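Side-chain contacts in capsid protein (Infectious hypodermal and hematopoietic necrosis virus, PDB 3N7X), which forms the icosahedral shell of a shrimp-infecting densovirus, sixty copies of a beta-barrel subunit assembling into one particle: residues H77-Y82 with W111-A116; P234-Q239 with G248-P253. One frame throughout, in Å; residues are numbered along the deposited sequence.

Contact 1: H77-Y82 with W111-A116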
loop_
_atom_site.group_PDB
_atom_site.type_symbol
_atom_site.label_atom_id
_atom_site.label_comp_id
_atom_site.label_asym_id
_atom_site.label_seq_id
_atom_site.Cartn_x
_atom_site.Cartn_y
_atom_site.Cartn_z
ATOM N N HIS A 77 82.463 46.700 -2.985
ATOM C CA HIS A 77 82.377 46.631 -4.436
ATOM C C HIS A 77 83.730 46.436 -5.122
ATOM O O HIS A 77 83.785 46.242 -6.338
ATOM C CB HIS A 77 81.705 47.895 -4.979
ATOM C CG HIS A 77 82.338 49.162 -4.498
ATOM N ND1 HIS A 77 82.664 50.200 -5.347
ATOM C CD2 HIS A 77 82.709 49.559 -3.258
ATOM C CE1 HIS A 77 83.211 51.180 -4.650
ATOM N NE2 HIS A 77 83.249 50.816 -3.380
ATOM N N TRP A 78 84.813 46.490 -4.349
ATOM C CA TRP A 78 86.156 46.310 -4.904
ATOM C C TRP A 78 86.468 44.830 -5.067
ATOM O O TRP A 78 86.698 44.126 -4.084
ATOM C CB TRP A 78 87.209 46.942 -3.993
ATOM C CG TRP A 78 87.215 48.443 -3.984
ATOM C CD1 TRP A 78 86.270 49.276 -4.517
ATOM C CD2 TRP A 78 88.203 49.290 -3.382
ATOM N NE1 TRP A 78 86.610 50.589 -4.285
ATOM C CE2 TRP A 78 87.792 50.626 -3.590
ATOM C CE3 TRP A 78 89.399 49.049 -2.685
ATOM C CZ2 TRP A 78 88.532 51.720 -3.125
ATOM C CZ3 TRP A 78 90.135 50.138 -2.221
ATOM C CH2 TRP A 78 89.697 51.457 -2.445
ATOM N N MET A 79 86.479 44.360 -6.309
ATOM C CA MET A 79 86.771 42.956 -6.580
ATOM C C MET A 79 88.117 42.539 -5.999
ATOM O O MET A 79 88.312 41.385 -5.619
ATOM C CB MET A 79 86.768 42.706 -8.087
ATOM C CG MET A 79 85.404 42.851 -8.727
ATOM S SD MET A 79 85.444 42.610 -10.513
ATOM C CE MET A 79 85.872 40.864 -10.630
ATOM N N ASN A 80 89.038 43.493 -5.925
ATOM C CA ASN A 80 90.374 43.236 -5.415
ATOM C C ASN A 80 90.370 42.625 -4.023
ATOM O O ASN A 80 91.248 41.832 -3.689
ATOM C CB ASN A 80 91.179 44.534 -5.394
ATOM C CG ASN A 80 91.071 45.302 -6.694
ATOM O OD1 ASN A 80 89.992 45.777 -7.061
ATOM N ND2 ASN A 80 92.189 45.424 -7.405
ATOM N N LEU A 81 89.384 42.991 -3.211
ATOM C CA LEU A 81 89.312 42.471 -1.852
ATOM C C LEU A 81 88.988 40.990 -1.798
ATOM O O LEU A 81 89.217 40.343 -0.781
ATOM C CB LEU A 81 88.270 43.242 -1.039
ATOM C CG LEU A 81 88.529 44.733 -0.797
ATOM C CD1 LEU A 81 87.408 45.297 0.055
ATOM C CD2 LEU A 81 89.872 44.936 -0.103
ATOM N N TYR A 82 88.466 40.445 -2.893
ATOM C CA TYR A 82 88.097 39.033 -2.925
ATOM C C TYR A 82 89.068 38.153 -3.705
ATOM O O TYR A 82 89.280 36.997 -3.349
ATOM C CB TYR A 82 86.703 38.873 -3.533
ATOM C CG TYR A 82 85.632 39.736 -2.900
ATOM C CD1 TYR A 82 84.830 39.251 -1.860
ATOM C CD2 TYR A 82 85.408 41.037 -3.356
ATOM C CE1 TYR A 82 83.826 40.044 -1.295
ATOM C CE2 TYR A 82 84.414 41.834 -2.800
ATOM C CZ TYR A 82 83.629 41.334 -1.776
ATOM O OH TYR A 82 82.638 42.128 -1.250
ATOM N N TRP A 111 84.301 37.868 -17.931
ATOM C CA TRP A 111 83.767 37.401 -16.664
ATOM C C TRP A 111 82.608 38.267 -16.170
ATOM O O TRP A 111 82.357 39.355 -16.695
ATOM C CB TRP A 111 84.880 37.405 -15.614
ATOM C CG TRP A 111 85.655 38.696 -15.593
ATOM C CD1 TRP A 111 86.830 38.956 -16.238
ATOM C CD2 TRP A 111 85.285 39.914 -14.929
ATOM N NE1 TRP A 111 87.216 40.258 -16.017
ATOM C CE2 TRP A 111 86.286 40.868 -15.217
ATOM C CE3 TRP A 111 84.203 40.292 -14.120
ATOM C CZ2 TRP A 111 86.242 42.181 -14.721
ATOM C CZ3 TRP A 111 84.157 41.598 -13.626
ATOM C CH2 TRP A 111 85.174 42.526 -13.930
ATOM N N LYS A 112 81.913 37.760 -15.152
ATOM C CA LYS A 112 80.786 38.446 -14.521
ATOM C C LYS A 112 80.882 38.177 -13.038
ATOM O O LYS A 112 81.413 37.143 -12.625
ATOM C CB LYS A 112 79.437 37.857 -14.937
ATOM C CG LYS A 112 79.022 38.018 -16.354
ATOM C CD LYS A 112 77.676 37.344 -16.553
ATOM C CE LYS A 112 77.218 37.491 -17.986
ATOM N NZ LYS A 112 75.917 36.823 -18.210
ATOM N N VAL A 113 80.351 39.095 -12.242
ATOM C CA VAL A 113 80.300 38.906 -10.806
ATOM C C VAL A 113 78.812 38.859 -10.502
ATOM O O VAL A 113 78.074 39.804 -10.790
ATOM C CB VAL A 113 80.933 40.066 -10.031
ATOM C CG1 VAL A 113 80.733 39.849 -8.536
ATOM C CG2 VAL A 113 82.411 40.154 -10.349
ATOM N N HIS A 114 78.362 37.744 -9.943
ATOM C CA HIS A 114 76.958 37.581 -9.614
ATOM C C HIS A 114 76.625 38.191 -8.271
ATOM O O HIS A 114 75.839 39.129 -8.179
ATOM C CB HIS A 114 76.592 36.097 -9.610
ATOM C CG HIS A 114 76.539 35.494 -10.977
ATOM N ND1 HIS A 114 75.514 35.750 -11.863
ATOM C CD2 HIS A 114 77.415 34.699 -11.637
ATOM C CE1 HIS A 114 75.762 35.142 -13.009
ATOM N NE2 HIS A 114 76.909 34.498 -12.899
ATOM N N LYS A 115 77.245 37.666 -7.230
ATOM C CA LYS A 115 76.981 38.131 -5.883
ATOM C C LYS A 115 78.281 38.143 -5.085
ATOM O O LYS A 115 79.198 37.367 -5.356
ATOM C CB LYS A 115 75.963 37.184 -5.244
ATOM C CG LYS A 115 75.391 37.622 -3.924
ATOM C CD LYS A 115 74.427 36.565 -3.379
ATOM C CE LYS A 115 73.830 36.996 -2.035
ATOM N NZ LYS A 115 72.983 35.944 -1.388
ATOM N N ALA A 116 78.368 39.039 -4.112
ATOM C CA ALA A 116 79.545 39.133 -3.265
ATOM C C ALA A 116 79.124 39.828 -1.983
ATOM O O ALA A 116 78.095 40.509 -1.949
ATOM C CB ALA A 116 80.640 39.921 -3.959
#
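M79 reaches across to the strand 111-116, where its CE lies over one face of the W111 indole as a CH-pi contact, while SD, set obliquely, makes the Met-aromatic one. M79 CE is 3.9 Å from the centroid of the six-membered ring of W111 and 25° off the ring normal. The direction from that centroid to M79 SD is tilted 46° from the normal, and M79 SD comes 3.4 Å from W111 CH2. The M79 chain runs extended through chi2 and then bends at chi3 (67°), which leaves CE close to both partners, since M79 CE also meets V113 CG2 at 3.5 Å. Y82 and A116 form a second patch. A116 CB sits over one face of the Y82 ring toward its hydroxyl end, 4.0 Å from both Y82 CZ and Y82 OH. No hydrogen bond joins the two segments; the Y82 hydroxyl is bonded to L76 O and W111 NE1 to G223 O. All five touching residues are buried. The contact packs segment 77-82, which carries the short helix 80-83, against the beginning of strand 111-131, where L291 of strand 281-296 touches Y82, V113 and A116, and I213 of strand 208-214 adds to the packing on A116.

Contact 2: P234-Q239 with G248-P253; sequences PKWGGQ and GNLVYP
W236 presents one face of its indole to Y252 and P253, which cover different parts of the bicycle. Y252 CB stands almost exactly above the six-membered ring, 3.7 Å from its centroid and 4° off the normal. P253 CD lies over the face of the five-membered ring, 4.2 Å from that centroid. The W236 six-membered ring and the Y252 ring form an oblique pair, neither stack nor edge-to-face, with planes at 39° and centroids 4.6 Å apart; the closeness on the Y252 CD2 side is doubtful. In Y252, CG sits between the backbone N and the carbonyl carbon (chi1 68°), which brings the phenol over the benzene-ring side of the indole, inclined to it. L250 CD2 approaches obliquely at 3.9 Å from W236 CH2. Polar linkage comes through one water, which accepts from W236 NE1 at 3.1 Å and donates to P253 O at 3.2 Å, bridging the segments. W242 meets the W236 ring edge-to-face. In two neighbouring subunits, Y252 packs on Y252 of this chain. The arrangement is a tryptophan-centred apolar cluster in the long loop between strands 220-221 and 264-268, at a junction of three capsid subunits and consistent with the interface-forming loops of parvovirus capsid proteins.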
loop_
_atom_site.group_PDB
_atom_site.type_symbol
_atom_site.label_atom_id
_atom_site.label_comp_id
_atom_site.label_asym_id
_atom_site.label_seq_id
_atom_site.Cartn_x
_atom_site.Cartn_y
_atom_site.Cartn_z
ATOM N N PRO A 234 80.649 45.266 -11.490
ATOM C CA PRO A 234 79.738 45.940 -12.421
ATOM C C PRO A 234 78.437 46.475 -11.840
ATOM O O PRO A 234 77.580 45.718 -11.389
ATOM C CB PRO A 234 79.510 44.887 -13.501
ATOM C CG PRO A 234 80.825 44.180 -13.535
ATOM C CD PRO A 234 81.121 43.991 -12.060
ATOM N N LYS A 235 78.309 47.795 -11.864
ATOM C CA LYS A 235 77.125 48.492 -11.375
ATOM C C LYS A 235 76.994 49.748 -12.222
ATOM O O LYS A 235 77.999 50.316 -12.642
ATOM C CB LYS A 235 77.295 48.877 -9.905
ATOM C CG LYS A 235 76.933 47.781 -8.914
ATOM C CD LYS A 235 75.425 47.600 -8.855
ATOM C CE LYS A 235 75.007 46.687 -7.724
ATOM N NZ LYS A 235 73.535 46.510 -7.706
ATOM N N TRP A 236 75.764 50.182 -12.476
ATOM C CA TRP A 236 75.534 51.371 -13.290
ATOM C C TRP A 236 74.575 52.319 -12.590
ATOM O O TRP A 236 73.469 51.930 -12.237
ATOM C CB TRP A 236 74.960 50.959 -14.649
ATOM C CG TRP A 236 74.812 52.087 -15.621
ATOM C CD1 TRP A 236 73.823 53.033 -15.648
ATOM C CD2 TRP A 236 75.702 52.406 -16.697
ATOM N NE1 TRP A 236 74.045 53.922 -16.675
ATOM C CE2 TRP A 236 75.191 53.563 -17.335
ATOM C CE3 TRP A 236 76.886 51.829 -17.184
ATOM C CZ2 TRP A 236 75.823 54.156 -18.438
ATOM C CZ3 TRP A 236 77.517 52.420 -18.286
ATOM C CH2 TRP A 236 76.980 53.573 -18.898
ATOM N N GLY A 237 75.002 53.563 -12.389
ATOM C CA GLY A 237 74.150 54.534 -11.727
ATOM C C GLY A 237 74.904 55.763 -11.262
ATOM O O GLY A 237 76.060 55.670 -10.842
ATOM N N GLY A 238 74.250 56.920 -11.337
ATOM C CA GLY A 238 74.885 58.156 -10.918
ATOM C C GLY A 238 76.177 58.412 -11.670
ATOM O O GLY A 238 76.208 58.370 -12.900
ATOM N N GLN A 239 77.250 58.675 -10.932
ATOM C CA GLN A 239 78.548 58.940 -11.539
ATOM C C GLN A 239 79.220 57.638 -11.965
ATOM O O GLN A 239 80.154 57.645 -12.765
ATOM C CB GLN A 239 79.449 59.662 -10.542
ATOM C CG GLN A 239 79.918 58.778 -9.397
ATOM C CD GLN A 239 80.739 59.540 -8.369
ATOM O OE1 GLN A 239 81.680 60.258 -8.719
ATOM N NE2 GLN A 239 80.391 59.383 -7.095
ATOM N N GLY A 248 82.732 47.480 -30.028
ATOM C CA GLY A 248 81.314 47.221 -29.910
ATOM C C GLY A 248 80.500 48.262 -29.186
ATOM O O GLY A 248 81.027 49.101 -28.455
ATOM N N ASN A 249 79.193 48.182 -29.394
ATOM C CA ASN A 249 78.247 49.098 -28.788
ATOM C C ASN A 249 78.184 48.921 -27.279
ATOM O O ASN A 249 78.339 47.815 -26.759
ATOM C CB ASN A 249 76.859 48.850 -29.368
ATOM C CG ASN A 249 76.841 48.916 -30.875
ATOM O OD1 ASN A 249 76.121 48.160 -31.530
ATOM N ND2 ASN A 249 77.625 49.827 -31.438
ATOM N N LEU A 250 77.949 50.023 -26.581
ATOM C CA LEU A 250 77.819 49.994 -25.138
ATOM C C LEU A 250 76.432 49.442 -24.806
ATOM O O LEU A 250 75.444 49.799 -25.445
ATOM C CB LEU A 250 77.951 51.407 -24.574
ATOM C CG LEU A 250 77.582 51.577 -23.100
ATOM C CD1 LEU A 250 78.593 50.840 -22.223
ATOM C CD2 LEU A 250 77.546 53.061 -22.759
ATOM N N VAL A 251 76.363 48.559 -23.817
ATOM C CA VAL A 251 75.094 47.989 -23.394
ATOM C C VAL A 251 74.933 48.350 -21.922
ATOM O O VAL A 251 75.799 48.047 -21.103
ATOM C CB VAL A 251 75.080 46.458 -23.579
ATOM C CG1 VAL A 251 73.779 45.876 -23.069
ATOM C CG2 VAL A 251 75.252 46.125 -25.047
ATOM N N TYR A 252 73.827 49.008 -21.591
ATOM C CA TYR A 252 73.585 49.444 -20.220
ATOM C C TYR A 252 72.125 49.841 -20.026
ATOM O O TYR A 252 71.382 49.986 -20.992
ATOM C CB TYR A 252 74.443 50.668 -19.924
ATOM C CG TYR A 252 74.003 51.874 -20.722
ATOM C CD1 TYR A 252 74.118 51.895 -22.114
ATOM C CD2 TYR A 252 73.441 52.983 -20.093
ATOM C CE1 TYR A 252 73.680 52.992 -22.859
ATOM C CE2 TYR A 252 73.004 54.086 -20.824
ATOM C CZ TYR A 252 73.123 54.084 -22.208
ATOM O OH TYR A 252 72.673 55.169 -22.936
ATOM N N PRO A 253 71.698 50.027 -18.766
ATOM C CA PRO A 253 70.313 50.421 -18.470
ATOM C C PRO A 253 70.161 51.946 -18.604
ATOM O O PRO A 253 70.382 52.686 -17.646
ATOM C CB PRO A 253 70.125 49.937 -17.039
ATOM C CG PRO A 253 71.494 50.152 -16.447
ATOM C CD PRO A 253 72.420 49.654 -17.534
HETATM O O HOH W 1 71.687 55.657 -17.642
#

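In the fold
The centre of contact 1 lies about 9 Å from the centre of the chain and no other subunit touches its segments, whereas that of contact 2 lies about 20 Å out, where two neighbouring subunits come within reach. Both are largely buried, but contact 1 is shielded by its own chain and contact 2 partly by the assembly. The first joins a short helix to strand 111-131 of the antiparallel sheet that also holds 208-214 and 281-296; the second joins two parts of one irregular loop. Each includes a tryptophan face met by aliphatic carbon; contact 1 adds a sulfur and a tyrosine-alanine patch, contact 2 a bridging water. Their centres are about 16 Å apart, and W111 CZ3 packs 4.2 Å from P234 CD.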